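Acetone carboxylase alpha subunit (PDB 5M45) serves as the hydantoinase B/oxoprolinase-family subunit of a bacterial carboxylase built from alpha, beta and gamma subunits, and binds a manganese ion. Local coordinates at residues Gly67-Ala71 against His242-Lys246; His343-Ala347 against Phe397-Phe403; Met359-Leu364 against Leu411-Leu415; Arg515-Glu521 against Tyr621-Gly627. The contacts are given in a common frame with arbitrary orientation. Numbering follows the deposited sequence.

Contact 1 (Gly67-Ala71 against His242-Lys246); sequences GVVDA and HMIRK
Two helical turns, Gly67-Ala71 and His242-Lys246, lie side by side with their N-to-C directions at 157°, so the two helices run nearly antiparallel, and their axes come within 9.4 Å. Both have regular alpha-helical backbone angles; Ala71 N donates to Gly67 O at 3.0 Å and Lys246 N to His242 O at 3.1 Å. The register sets Gly67 against Ile244 (CA-CA 6.4 Å) and Ala71 against Met243 (CA-CA 6.5 Å). Ile244 makes the main apolar contact, with the most surface covered. With chi1 m and chi2 t it sends CD1 forward, 3.7 Å from Ala71 CB and 3.9 Å from Val68 CG1, while its CG1 lies 4.2 Å from Gly67 O. The surface opposite Ile244 is low: Gly67 has no side chain, and Ala71 points toward the partner helix with a methyl alone. Met243, also pointing across, adopts m, t, p for chi1 to chi3; this carries CE to 4.2 Å from Ala71 CA and 3.6 Å from Asp70 OD2. This near-antiparallel helix-helix packing is mainly apolar, with the Asp70 carboxylate at its edge. The beta subunit packs its backbone against Val69 and Met243. Helix 54-75 and helix 227-255 are thereby joined, and beside them strand 90-95 contributes Phe92, which touches both Ala71 and Ile244.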
loop_
_atom_site.group_PDB
_atom_site.type_symbol
_atom_site.label_atom_id
_atom_site.label_comp_id
_atom_site.label_asym_id
_atom_site.label_seq_id
_atom_site.Cartn_x
_atom_site.Cartn_y
_atom_site.Cartn_z
ATOM N N GLY A 67 -9.658 -30.127 -18.273
ATOM C CA GLY A 67 -9.820 -29.610 -16.922
ATOM C C GLY A 67 -9.474 -28.147 -16.727
ATOM O O GLY A 67 -10.261 -27.392 -16.138
ATOM N N VAL A 68 -8.293 -27.741 -17.187
ATOM C CA VAL A 68 -7.912 -26.315 -17.137
ATOM C C VAL A 68 -8.780 -25.396 -18.016
ATOM O O VAL A 68 -9.128 -24.282 -17.623
ATOM C CB VAL A 68 -6.384 -26.039 -17.357
ATOM C CG1 VAL A 68 -5.564 -26.708 -16.272
ATOM C CG2 VAL A 68 -5.914 -26.515 -18.717
ATOM N N VAL A 69 -9.164 -25.873 -19.193
ATOM C CA VAL A 69 -10.083 -25.107 -20.079
ATOM C C VAL A 69 -11.446 -24.922 -19.382
ATOM O O VAL A 69 -12.006 -23.818 -19.374
ATOM C CB VAL A 69 -10.234 -25.797 -21.455
ATOM C CG1 VAL A 69 -11.394 -25.202 -22.256
ATOM C CG2 VAL A 69 -8.928 -25.633 -22.237
ATOM N N ASP A 70 -11.954 -26.008 -18.781
ATOM C CA ASP A 70 -13.225 -25.995 -18.093
ATOM C C ASP A 70 -13.215 -25.093 -16.839
ATOM O O ASP A 70 -14.227 -24.432 -16.551
ATOM C CB ASP A 70 -13.672 -27.403 -17.705
ATOM C CG ASP A 70 -15.044 -27.406 -16.969
ATOM O OD1 ASP A 70 -16.054 -26.998 -17.564
ATOM O OD2 ASP A 70 -15.074 -27.783 -15.774
ATOM N N ALA A 71 -12.103 -25.062 -16.119
ATOM C CA ALA A 71 -11.990 -24.159 -14.968
ATOM C C ALA A 71 -12.177 -22.676 -15.374
ATOM O O ALA A 71 -12.953 -21.940 -14.724
ATOM C CB ALA A 71 -10.653 -24.354 -14.280
ATOM N N HIS A 242 -9.381 -24.806 -7.012
ATOM C CA HIS A 242 -9.909 -26.000 -6.323
ATOM C C HIS A 242 -10.555 -27.023 -7.264
ATOM O O HIS A 242 -10.426 -28.224 -7.017
ATOM C CB HIS A 242 -10.830 -25.617 -5.132
ATOM C CG HIS A 242 -10.070 -25.102 -3.944
ATOM N ND1 HIS A 242 -10.692 -24.611 -2.812
ATOM C CD2 HIS A 242 -8.741 -24.990 -3.722
ATOM C CE1 HIS A 242 -9.773 -24.256 -1.929
ATOM N NE2 HIS A 242 -8.581 -24.470 -2.465
ATOM N N MET A 243 -11.187 -26.557 -8.347
ATOM C CA MET A 243 -11.682 -27.453 -9.421
ATOM C C MET A 243 -10.525 -28.267 -10.027
ATOM O O MET A 243 -10.639 -29.486 -10.211
ATOM C CB MET A 243 -12.412 -26.659 -10.538
ATOM C CG MET A 243 -13.754 -26.067 -10.116
ATOM S SD MET A 243 -14.420 -24.902 -11.312
ATOM C CE MET A 243 -14.846 -26.039 -12.615
ATOM N N ILE A 244 -9.408 -27.601 -10.300
ATOM C CA ILE A 244 -8.236 -28.277 -10.899
ATOM C C ILE A 244 -7.566 -29.224 -9.895
ATOM O O ILE A 244 -7.209 -30.342 -10.266
ATOM C CB ILE A 244 -7.257 -27.256 -11.525
ATOM C CG1 ILE A 244 -7.882 -26.616 -12.782
ATOM C CG2 ILE A 244 -5.915 -27.906 -11.886
ATOM C CD1 ILE A 244 -7.312 -25.226 -13.083
ATOM N N ARG A 245 -7.379 -28.785 -8.644
ATOM C CA ARG A 245 -6.830 -29.674 -7.584
ATOM C C ARG A 245 -7.634 -30.983 -7.482
ATOM O O ARG A 245 -7.073 -32.078 -7.442
ATOM C CB ARG A 245 -6.776 -28.979 -6.224
ATOM C CG ARG A 245 -6.103 -29.824 -5.115
ATOM C CD ARG A 245 -6.147 -29.134 -3.747
ATOM N NE ARG A 245 -7.529 -28.932 -3.319
ATOM C CZ ARG A 245 -7.910 -28.193 -2.278
ATOM N NH1 ARG A 245 -7.032 -27.556 -1.503
ATOM N NH2 ARG A 245 -9.207 -28.099 -1.992
ATOM N N LYS A 246 -8.946 -30.857 -7.464
ATOM C CA LYS A 246 -9.817 -32.029 -7.383
ATOM C C LYS A 246 -9.651 -32.954 -8.590
ATOM O O LYS A 246 -9.569 -34.177 -8.447
ATOM C CB LYS A 246 -11.249 -31.581 -7.247
ATOM C CG LYS A 246 -12.245 -32.705 -7.016
ATOM C CD LYS A 246 -13.610 -32.059 -6.802
ATOM C CE LYS A 246 -14.757 -32.836 -7.437
ATOM N NZ LYS A 246 -15.608 -33.428 -6.369
#

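Contact 2 (His343-Ala347 against Phe397-Phe403); sequences HTYNA and FSYSWHF. With ACT (acetate ion), chain N.
An aromatic cluster of His343, Tyr345, His402 and Phe403 ties the irregular loop His343-Ala347 to Phe397-Phe403, a turn running into the start of helix 401-422. The backbones approach at Thr344-Phe397 (CA-CA 4.7 Å) and Tyr345-Ser400 (CA-CA 4.2 Å). Tyr399 N donates to Thr344 O at 2.8 Å, and Ser400 N closes the turn on Phe397 O at 3.0 Å. Tyr345, at chi1 -38°, buries the most surface. It turns its ring face to the edge of His402 (chi1 t), centroids 4.7 Å apart and planes at 57°, and sets CB over the face of the Phe403 ring, 3.6 Å from the centroid, a CH-pi contact. His343, at chi1 p, brings CE1 to 3.6 Å from Phe403 CE2, and its ND1 accepts from Tyr345 N at 3.2 Å. Phe397, at chi1 m, starts away from the loop, yet its CE1 meets Ala347 O at 3.4 Å. Tyr345 OH is held by Tyr298 and His402 NE2 by Asp295 O. Ser398 O is hydrogen-bonded to His150 ND1, and His150 is a manganese ligand. Trp401, turned away from the loop, donates NE1 to an acetate O at 2.7 Å, the acetate probably from the crystallisation liquor. Between the segments, Ser400 OG donates to Asn346 O at 2.7 Å.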
loop_
_atom_site.group_PDB
_atom_site.type_symbol
_atom_site.label_atom_id
_atom_site.label_comp_id
_atom_site.label_asym_id
_atom_site.label_seq_id
_atom_site.Cartn_x
_atom_site.Cartn_y
_atom_site.Cartn_z
ATOM N N HIS A 343 7.812 6.882 -14.124
ATOM C CA HIS A 343 6.521 6.692 -14.795
ATOM C C HIS A 343 6.039 5.274 -14.438
ATOM O O HIS A 343 6.709 4.581 -13.672
ATOM C CB HIS A 343 6.670 6.924 -16.305
ATOM C CG HIS A 343 7.792 6.162 -16.938
ATOM N ND1 HIS A 343 7.849 4.788 -16.952
ATOM C CD2 HIS A 343 8.909 6.578 -17.586
ATOM C CE1 HIS A 343 8.947 4.381 -17.569
ATOM N NE2 HIS A 343 9.617 5.453 -17.949
ATOM N N THR A 344 4.911 4.848 -15.017
ATOM C CA THR A 344 4.301 3.527 -14.719
ATOM C C THR A 344 4.482 2.464 -15.821
ATOM O O THR A 344 3.746 1.468 -15.850
ATOM C CB THR A 344 2.800 3.701 -14.372
ATOM O OG1 THR A 344 2.089 4.307 -15.453
ATOM C CG2 THR A 344 2.652 4.579 -13.129
ATOM N N TYR A 345 5.524 2.609 -16.645
ATOM C CA TYR A 345 5.738 1.805 -17.886
ATOM C C TYR A 345 6.935 0.839 -17.794
ATOM O O TYR A 345 7.262 0.151 -18.801
ATOM C CB TYR A 345 5.830 2.728 -19.166
ATOM C CG TYR A 345 4.837 3.897 -19.075
ATOM C CD1 TYR A 345 3.484 3.654 -18.829
ATOM C CD2 TYR A 345 5.249 5.228 -19.246
ATOM C CE1 TYR A 345 2.584 4.682 -18.670
ATOM C CE2 TYR A 345 4.337 6.283 -19.091
ATOM C CZ TYR A 345 3.014 6.014 -18.805
ATOM O OH TYR A 345 2.113 7.038 -18.595
ATOM N N ASN A 346 7.577 0.741 -16.628
ATOM C CA ASN A 346 8.691 -0.162 -16.423
ATOM C C ASN A 346 8.261 -1.638 -16.370
ATOM O O ASN A 346 7.065 -1.939 -16.136
ATOM C CB ASN A 346 9.424 0.210 -15.118
ATOM C CG ASN A 346 9.841 1.673 -15.100
ATOM O OD1 ASN A 346 10.748 2.065 -15.825
ATOM N ND2 ASN A 346 9.140 2.500 -14.320
ATOM N N ALA A 347 9.208 -2.556 -16.573
ATOM C CA ALA A 347 8.888 -3.975 -16.555
ATOM C C ALA A 347 9.913 -4.835 -15.784
ATOM O O ALA A 347 10.547 -4.343 -14.794
ATOM C CB ALA A 347 8.645 -4.462 -18.017
ATOM N N PHE A 397 4.964 0.157 -12.122
ATOM C CA PHE A 397 4.570 -0.846 -13.118
ATOM C C PHE A 397 3.098 -0.794 -13.609
ATOM O O PHE A 397 2.740 -1.617 -14.463
ATOM C CB PHE A 397 4.732 -2.257 -12.512
ATOM C CG PHE A 397 6.109 -2.604 -12.006
ATOM C CD1 PHE A 397 7.025 -3.213 -12.838
ATOM C CD2 PHE A 397 6.443 -2.407 -10.663
ATOM C CE1 PHE A 397 8.289 -3.601 -12.339
ATOM C CE2 PHE A 397 7.675 -2.821 -10.154
ATOM C CZ PHE A 397 8.606 -3.419 -10.996
ATOM N N SER A 398 2.245 0.085 -13.087
ATOM C CA SER A 398 0.776 -0.056 -13.352
ATOM C C SER A 398 0.412 -0.209 -14.831
ATOM O O SER A 398 -0.582 -0.865 -15.138
ATOM C CB SER A 398 -0.052 1.112 -12.772
ATOM O OG SER A 398 -0.211 0.989 -11.355
ATOM N N TYR A 399 1.152 0.444 -15.733
ATOM C CA TYR A 399 0.915 0.324 -17.171
ATOM C C TYR A 399 2.179 -0.130 -17.946
ATOM O O TYR A 399 2.579 0.456 -18.962
ATOM C CB TYR A 399 0.249 1.570 -17.777
ATOM C CG TYR A 399 -0.203 1.299 -19.209
ATOM C CD1 TYR A 399 -0.866 0.143 -19.545
ATOM C CD2 TYR A 399 0.084 2.201 -20.225
ATOM C CE1 TYR A 399 -1.251 -0.125 -20.866
ATOM C CE2 TYR A 399 -0.283 1.948 -21.559
ATOM C CZ TYR A 399 -0.926 0.786 -21.876
ATOM O OH TYR A 399 -1.278 0.502 -23.187
ATOM N N SER A 400 2.764 -1.204 -17.407
ATOM C CA SER A 400 3.896 -1.935 -17.991
ATOM C C SER A 400 3.750 -2.139 -19.510
ATOM O O SER A 400 4.719 -2.050 -20.286
ATOM C CB SER A 400 3.947 -3.332 -17.344
ATOM O OG SER A 400 5.292 -3.675 -17.310
ATOM N N TRP A 401 2.533 -2.464 -19.902
ATOM C CA TRP A 401 2.207 -2.734 -21.311
ATOM C C TRP A 401 2.638 -1.652 -22.278
ATOM O O TRP A 401 2.951 -1.979 -23.406
ATOM C CB TRP A 401 0.684 -2.935 -21.512
ATOM C CG TRP A 401 0.038 -4.034 -20.712
ATOM C CD1 TRP A 401 -0.927 -3.884 -19.763
ATOM C CD2 TRP A 401 0.259 -5.447 -20.855
ATOM N NE1 TRP A 401 -1.361 -5.124 -19.322
ATOM C CE2 TRP A 401 -0.630 -6.101 -19.948
ATOM C CE3 TRP A 401 1.109 -6.231 -21.647
ATOM C CZ2 TRP A 401 -0.663 -7.480 -19.811
ATOM C CZ3 TRP A 401 1.047 -7.615 -21.511
ATOM C CH2 TRP A 401 0.165 -8.226 -20.608
ATOM N N HIS A 402 2.599 -0.387 -21.889
ATOM C CA HIS A 402 2.947 0.737 -22.822
ATOM C C HIS A 402 4.283 0.483 -23.541
ATOM O O HIS A 402 4.393 0.612 -24.778
ATOM C CB HIS A 402 3.026 2.034 -22.039
ATOM C CG HIS A 402 3.139 3.277 -22.865
ATOM N ND1 HIS A 402 2.266 3.586 -23.879
ATOM C CD2 HIS A 402 4.004 4.318 -22.784
ATOM C CE1 HIS A 402 2.592 4.758 -24.404
ATOM N NE2 HIS A 402 3.645 5.225 -23.752
ATOM N N PHE A 403 5.278 0.063 -22.737
ATOM C CA PHE A 403 6.588 -0.327 -23.270
ATOM C C PHE A 403 6.596 -1.731 -23.842
ATOM O O PHE A 403 7.126 -1.967 -24.939
ATOM C CB PHE A 403 7.674 -0.184 -22.171
ATOM C CG PHE A 403 8.081 1.259 -21.858
ATOM C CD1 PHE A 403 7.395 2.384 -22.375
ATOM C CD2 PHE A 403 9.173 1.474 -21.034
ATOM C CE1 PHE A 403 7.819 3.674 -22.057
ATOM C CE2 PHE A 403 9.591 2.744 -20.718
ATOM C CZ PHE A 403 8.908 3.856 -21.223
HETATM C C ACT N . -4.108 -6.994 -18.793
HETATM O O ACT N . -3.641 -6.011 -18.175
HETATM O OXT ACT N . -4.384 -8.049 -18.182
HETATM C CH3 ACT N . -4.339 -6.893 -20.277
#

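Contact 3 (Met359-Leu364 against Leu411-Leu415); sequences MMTQTL and LWRGL
Met359-Leu364, at the C-terminal end of helix 349-361, packs on one turn of helix 401-422, Leu411-Leu415, with the nearest CA pair Met359-Trp412 at 8.0 Å. That wide spacing is filled by two long side chains. Met359, with chi1 and chi2 t and chi3 p, lies over the Trp412 indole (chi1 m, chi2 91°): SD stands 4.2 Å from the five-membered ring centroid, 8° off the normal, a Met-aromatic contact, with CG 3.8 Å from CE2 of Trp412. The end of Met359 then drops into the hollow between Leu411 and Leu415, its SD 3.9 Å from Leu411 CB and its CE 3.9 Å from Leu415 CD1. Trp412 reaches back so that CZ3 comes within 3.9 Å of Thr363 CB. This is a buried, mainly apolar core; Gln362 OE1 meets the edge of the Trp412 ring 3.7 Å from CZ2, while its NE2 is hydrogen-bonded to Ile478 O. Strand 330-333 flanks it through Trp330 on Leu415 and Leu332 on Leu411, and helix 257-282 touches Leu364 through Leu275.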
loop_
_atom_site.group_PDB
_atom_site.type_symbol
_atom_site.label_atom_id
_atom_site.label_comp_id
_atom_site.label_asym_id
_atom_site.label_seq_id
_atom_site.Cartn_x
_atom_site.Cartn_y
_atom_site.Cartn_z
ATOM N N MET A 359 3.758 -14.370 -27.840
ATOM C CA MET A 359 3.860 -14.191 -29.283
ATOM C C MET A 359 4.166 -15.506 -30.001
ATOM O O MET A 359 3.507 -15.819 -31.027
ATOM C CB MET A 359 4.899 -13.132 -29.661
ATOM C CG MET A 359 5.053 -13.017 -31.167
ATOM S SD MET A 359 6.635 -12.475 -31.737
ATOM C CE MET A 359 7.705 -13.765 -31.184
ATOM N N MET A 360 5.129 -16.273 -29.493
ATOM C CA MET A 360 5.413 -17.601 -30.043
ATOM C C MET A 360 4.178 -18.524 -30.140
ATOM O O MET A 360 4.003 -19.208 -31.145
ATOM C CB MET A 360 6.503 -18.340 -29.248
ATOM C CG MET A 360 7.901 -17.712 -29.309
ATOM S SD MET A 360 9.021 -18.305 -27.997
ATOM C CE MET A 360 9.300 -19.896 -28.504
ATOM N N THR A 361 3.338 -18.536 -29.102
ATOM C CA THR A 361 2.103 -19.339 -29.102
ATOM C C THR A 361 1.108 -18.964 -30.219
ATOM O O THR A 361 0.259 -19.790 -30.549
ATOM C CB THR A 361 1.315 -19.315 -27.756
ATOM O OG1 THR A 361 0.617 -18.057 -27.591
ATOM C CG2 THR A 361 2.220 -19.655 -26.542
ATOM N N GLN A 362 1.198 -17.747 -30.750
ATOM C CA GLN A 362 0.301 -17.261 -31.795
ATOM C C GLN A 362 0.804 -17.493 -33.236
ATOM O O GLN A 362 0.045 -17.237 -34.196
ATOM C CB GLN A 362 -0.028 -15.770 -31.608
ATOM C CG GLN A 362 -0.725 -15.491 -30.288
ATOM C CD GLN A 362 -0.921 -14.030 -29.979
ATOM O OE1 GLN A 362 -0.941 -13.155 -30.860
ATOM N NE2 GLN A 362 -1.081 -13.744 -28.690
ATOM N N THR A 363 2.043 -17.974 -33.391
ATOM C CA THR A 363 2.669 -18.107 -34.721
ATOM C C THR A 363 3.543 -19.386 -34.890
ATOM O O THR A 363 3.310 -20.182 -35.843
ATOM C CB THR A 363 3.419 -16.781 -35.122
ATOM O OG1 THR A 363 3.932 -16.881 -36.459
ATOM C CG2 THR A 363 4.589 -16.422 -34.153
ATOM N N LEU A 364 4.495 -19.637 -33.989
ATOM C CA LEU A 364 5.415 -20.791 -34.113
ATOM C C LEU A 364 4.837 -22.092 -33.569
ATOM O O LEU A 364 4.883 -23.119 -34.247
ATOM C CB LEU A 364 6.753 -20.531 -33.389
ATOM C CG LEU A 364 7.795 -19.709 -34.149
ATOM C CD1 LEU A 364 8.925 -19.334 -33.233
ATOM C CD2 LEU A 364 8.338 -20.467 -35.341
ATOM N N LEU A 411 9.354 -8.066 -33.228
ATOM C CA LEU A 411 9.763 -9.462 -33.356
ATOM C C LEU A 411 8.930 -10.217 -34.392
ATOM O O LEU A 411 9.446 -11.101 -35.071
ATOM C CB LEU A 411 9.782 -10.194 -32.003
ATOM C CG LEU A 411 10.453 -9.394 -30.838
ATOM C CD1 LEU A 411 10.488 -10.152 -29.517
ATOM C CD2 LEU A 411 11.858 -8.890 -31.128
ATOM N N TRP A 412 7.643 -9.861 -34.546
ATOM C CA TRP A 412 6.824 -10.413 -35.653
ATOM C C TRP A 412 7.432 -10.116 -37.029
ATOM O O TRP A 412 7.372 -10.953 -37.936
ATOM C CB TRP A 412 5.416 -9.800 -35.690
ATOM C CG TRP A 412 4.453 -10.156 -34.619
ATOM C CD1 TRP A 412 4.263 -9.485 -33.440
ATOM C CD2 TRP A 412 3.460 -11.216 -34.645
ATOM N NE1 TRP A 412 3.225 -10.078 -32.731
ATOM C CE2 TRP A 412 2.719 -11.129 -33.453
ATOM C CE3 TRP A 412 3.137 -12.210 -35.571
ATOM C CZ2 TRP A 412 1.674 -12.006 -33.145
ATOM C CZ3 TRP A 412 2.095 -13.085 -35.287
ATOM C CH2 TRP A 412 1.362 -12.974 -34.082
ATOM N N ARG A 413 8.009 -8.919 -37.206
ATOM C CA ARG A 413 8.611 -8.565 -38.477
ATOM C C ARG A 413 9.827 -9.435 -38.813
ATOM O O ARG A 413 9.986 -9.912 -39.955
ATOM C CB ARG A 413 8.989 -7.074 -38.535
ATOM C CG ARG A 413 7.794 -6.147 -38.404
ATOM C CD ARG A 413 8.076 -4.709 -38.920
ATOM N NE ARG A 413 9.234 -4.096 -38.276
ATOM C CZ ARG A 413 9.227 -3.476 -37.084
ATOM N NH1 ARG A 413 8.118 -3.334 -36.344
ATOM N NH2 ARG A 413 10.377 -2.958 -36.621
ATOM N N GLY A 414 10.691 -9.662 -37.825
ATOM C CA GLY A 414 11.836 -10.541 -38.057
ATOM C C GLY A 414 11.445 -11.957 -38.416
ATOM O O GLY A 414 11.934 -12.519 -39.406
ATOM N N LEU A 415 10.567 -12.553 -37.599
ATOM C CA LEU A 415 10.061 -13.895 -37.917
ATOM C C LEU A 415 9.375 -13.955 -39.271
ATOM O O LEU A 415 9.545 -14.944 -39.999
ATOM C CB LEU A 415 9.111 -14.443 -36.832
ATOM C CG LEU A 415 9.694 -15.085 -35.577
ATOM C CD1 LEU A 415 8.579 -15.395 -34.565
ATOM C CD2 LEU A 415 10.410 -16.366 -35.934
#

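Contact 4 (Arg515-Glu521 against Tyr621-Gly627); sequences RGGCGFE and YMRGGPG
This is an antiparallel backbone pairing of two glycine-rich extended segments, Arg515-Glu521 and Tyr621-Gly627, where strands 520-526 and 617-621 of a five-stranded sheet meet. Their end-to-end directions are 177° apart. One bridge joins them, the non-hydrogen-bonded pair Glu521-Tyr621 (CA-CA 4.5 Å); the two segments stay close, with Gly519-Gly624 and Gly516-Gly627 each 4.3 Å apart CA to CA. Two hydrogen bonds link them: Met622 N to Phe520 O and Gly625 N to Gly517 O, both 2.9 Å. CA-H...O contacts add to these, from Gly519 CA to Met622 O at 3.2 Å and from Gly516 CA to Gly625 O at 3.4 Å. Much of the backbone, Gly516 to Cys518 for instance, has phi near -65° and psi near 150°, close to polyproline II. Met622 (m, p, p) brings CE over the Phe520 ring (chi1 p), 3.8 Å from its centroid, and a beta-subunit side chain also packs on Phe520. Glu521 OE2 forms a salt bridge with Lys505 NZ. Apart from the Met622-Phe520 contact, the chemistry is mostly that of backbone: a CB on Gly516 or Gly519 would collide with carbonyl oxygens across the gap, so this spacing depends on glycine.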
loop_
_atom_site.group_PDB
_atom_site.type_symbol
_atom_site.label_atom_id
_atom_site.label_comp_id
_atom_site.label_asym_id
_atom_site.label_seq_id
_atom_site.Cartn_x
_atom_site.Cartn_y
_atom_site.Cartn_z
ATOM N N ARG A 515 -3.745 -3.988 -46.335
ATOM C CA ARG A 515 -3.948 -2.953 -45.323
ATOM C C ARG A 515 -4.020 -3.615 -43.952
ATOM O O ARG A 515 -4.638 -4.688 -43.807
ATOM C CB ARG A 515 -5.268 -2.193 -45.628
ATOM C CG ARG A 515 -5.613 -1.105 -44.625
ATOM C CD ARG A 515 -7.000 -0.450 -44.825
ATOM N NE ARG A 515 -8.121 -1.305 -45.183
ATOM C CZ ARG A 515 -8.710 -2.226 -44.410
ATOM N NH1 ARG A 515 -8.309 -2.502 -43.163
ATOM N NH2 ARG A 515 -9.739 -2.888 -44.890
ATOM N N GLY A 516 -3.376 -3.008 -42.958
ATOM C CA GLY A 516 -3.575 -3.417 -41.580
ATOM C C GLY A 516 -5.029 -3.222 -41.120
ATOM O O GLY A 516 -5.778 -2.386 -41.667
ATOM N N GLY A 517 -5.429 -3.997 -40.116
ATOM C CA GLY A 517 -6.754 -3.851 -39.548
ATOM C C GLY A 517 -6.980 -2.440 -38.995
ATOM O O GLY A 517 -6.072 -1.843 -38.369
ATOM N N CYS A 518 -8.170 -1.889 -39.228
ATOM C CA CYS A 518 -8.554 -0.654 -38.553
ATOM C C CYS A 518 -8.864 -0.922 -37.074
ATOM O O CYS A 518 -9.232 -2.046 -36.684
ATOM C CB CYS A 518 -9.758 0.008 -39.236
ATOM S SG CYS A 518 -9.342 0.772 -40.818
ATOM N N GLY A 519 -8.711 0.115 -36.256
ATOM C CA GLY A 519 -9.291 0.101 -34.915
ATOM C C GLY A 519 -10.786 0.479 -34.956
ATOM O O GLY A 519 -11.448 0.340 -35.969
ATOM N N PHE A 520 -11.308 0.935 -33.816
ATOM C CA PHE A 520 -12.681 1.471 -33.707
ATOM C C PHE A 520 -12.694 2.562 -32.648
ATOM O O PHE A 520 -11.678 2.820 -32.027
ATOM C CB PHE A 520 -13.752 0.372 -33.460
ATOM C CG PHE A 520 -13.807 -0.186 -32.048
ATOM C CD1 PHE A 520 -12.802 -1.012 -31.556
ATOM C CD2 PHE A 520 -14.911 0.080 -31.222
ATOM C CE1 PHE A 520 -12.873 -1.540 -30.247
ATOM C CE2 PHE A 520 -14.997 -0.456 -29.939
ATOM C CZ PHE A 520 -13.969 -1.254 -29.443
ATOM N N GLU A 521 -13.826 3.240 -32.509
ATOM C CA GLU A 521 -13.963 4.342 -31.576
ATOM C C GLU A 521 -15.355 4.349 -30.974
ATOM O O GLU A 521 -16.323 3.886 -31.599
ATOM C CB GLU A 521 -13.662 5.697 -32.237
ATOM C CG GLU A 521 -14.589 6.033 -33.380
ATOM C CD GLU A 521 -14.108 7.173 -34.268
ATOM O OE1 GLU A 521 -14.377 7.154 -35.519
ATOM O OE2 GLU A 521 -13.470 8.117 -33.738
ATOM N N TYR A 621 -10.582 5.881 -28.388
ATOM C CA TYR A 621 -10.050 5.537 -29.731
ATOM C C TYR A 621 -9.097 4.341 -29.593
ATOM O O TYR A 621 -8.040 4.437 -28.931
ATOM C CB TYR A 621 -9.369 6.809 -30.347
ATOM C CG TYR A 621 -8.327 6.632 -31.474
ATOM C CD1 TYR A 621 -8.326 5.532 -32.347
ATOM C CD2 TYR A 621 -7.359 7.628 -31.688
ATOM C CE1 TYR A 621 -7.355 5.397 -33.357
ATOM C CE2 TYR A 621 -6.395 7.505 -32.713
ATOM C CZ TYR A 621 -6.392 6.381 -33.520
ATOM O OH TYR A 621 -5.421 6.263 -34.492
ATOM N N MET A 622 -9.470 3.226 -30.226
ATOM C CA MET A 622 -8.640 2.005 -30.264
ATOM C C MET A 622 -7.796 1.938 -31.541
ATOM O O MET A 622 -8.300 2.190 -32.643
ATOM C CB MET A 622 -9.517 0.739 -30.163
ATOM C CG MET A 622 -9.876 0.331 -28.739
ATOM S SD MET A 622 -10.642 1.567 -27.651
ATOM C CE MET A 622 -12.181 1.854 -28.513
ATOM N N ARG A 623 -6.529 1.569 -31.397
ATOM C CA ARG A 623 -5.585 1.648 -32.535
ATOM C C ARG A 623 -5.708 0.530 -33.581
ATOM O O ARG A 623 -6.168 -0.585 -33.296
ATOM C CB ARG A 623 -4.127 1.637 -32.033
ATOM C CG ARG A 623 -3.761 2.552 -30.856
ATOM C CD ARG A 623 -4.077 4.024 -31.086
ATOM N NE ARG A 623 -3.527 4.840 -29.977
ATOM C CZ ARG A 623 -4.217 5.579 -29.108
ATOM N NH1 ARG A 623 -5.540 5.705 -29.146
ATOM N NH2 ARG A 623 -3.550 6.253 -28.179
ATOM N N GLY A 624 -5.259 0.855 -34.782
ATOM C CA GLY A 624 -5.113 -0.095 -35.867
ATOM C C GLY A 624 -3.769 -0.815 -35.839
ATOM O O GLY A 624 -2.900 -0.549 -34.989
ATOM N N GLY A 625 -3.637 -1.761 -36.767
ATOM C CA GLY A 625 -2.412 -2.541 -36.984
ATOM C C GLY A 625 -1.669 -2.152 -38.281
ATOM O O GLY A 625 -2.249 -1.488 -39.132
ATOM N N PRO A 626 -0.394 -2.570 -38.407
ATOM C CA PRO A 626 0.475 -2.217 -39.538
ATOM C C PRO A 626 0.183 -2.911 -40.884
ATOM O O PRO A 626 -0.370 -4.018 -40.936
ATOM C CB PRO A 626 1.862 -2.607 -39.031
ATOM C CG PRO A 626 1.608 -3.779 -38.106
ATOM C CD PRO A 626 0.305 -3.413 -37.412
ATOM N N GLY A 627 0.577 -2.243 -41.965
ATOM C CA GLY A 627 0.340 -2.731 -43.334
ATOM C C GLY A 627 1.490 -3.604 -43.890
ATOM O O GLY A 627 2.577 -3.705 -43.262
#

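Overall arrangement
All four contacts belong to the hydantoinase B/oxoprolinase region of the chain. Contacts 2 and 3 share helix 401-422, near its start and further along it, and their segments alternate along the chain; their centres lie 22 Å apart, with nearest atoms about 10 Å apart. Contact 4 comes later in sequence, yet its nearest atoms are about 7 Å from both of them. Contact 1 stands apart, its centre 29 to 36 Å from the other three centres; it and contact 4 both touch the beta subunit. As for metals, the Tyr399 side chain of contact 2 lies about 8 Å from the manganese held by His150, Asp153 and His175, and the Asp70 side chain of contact 1 lies about 10 Å from a magnesium ion.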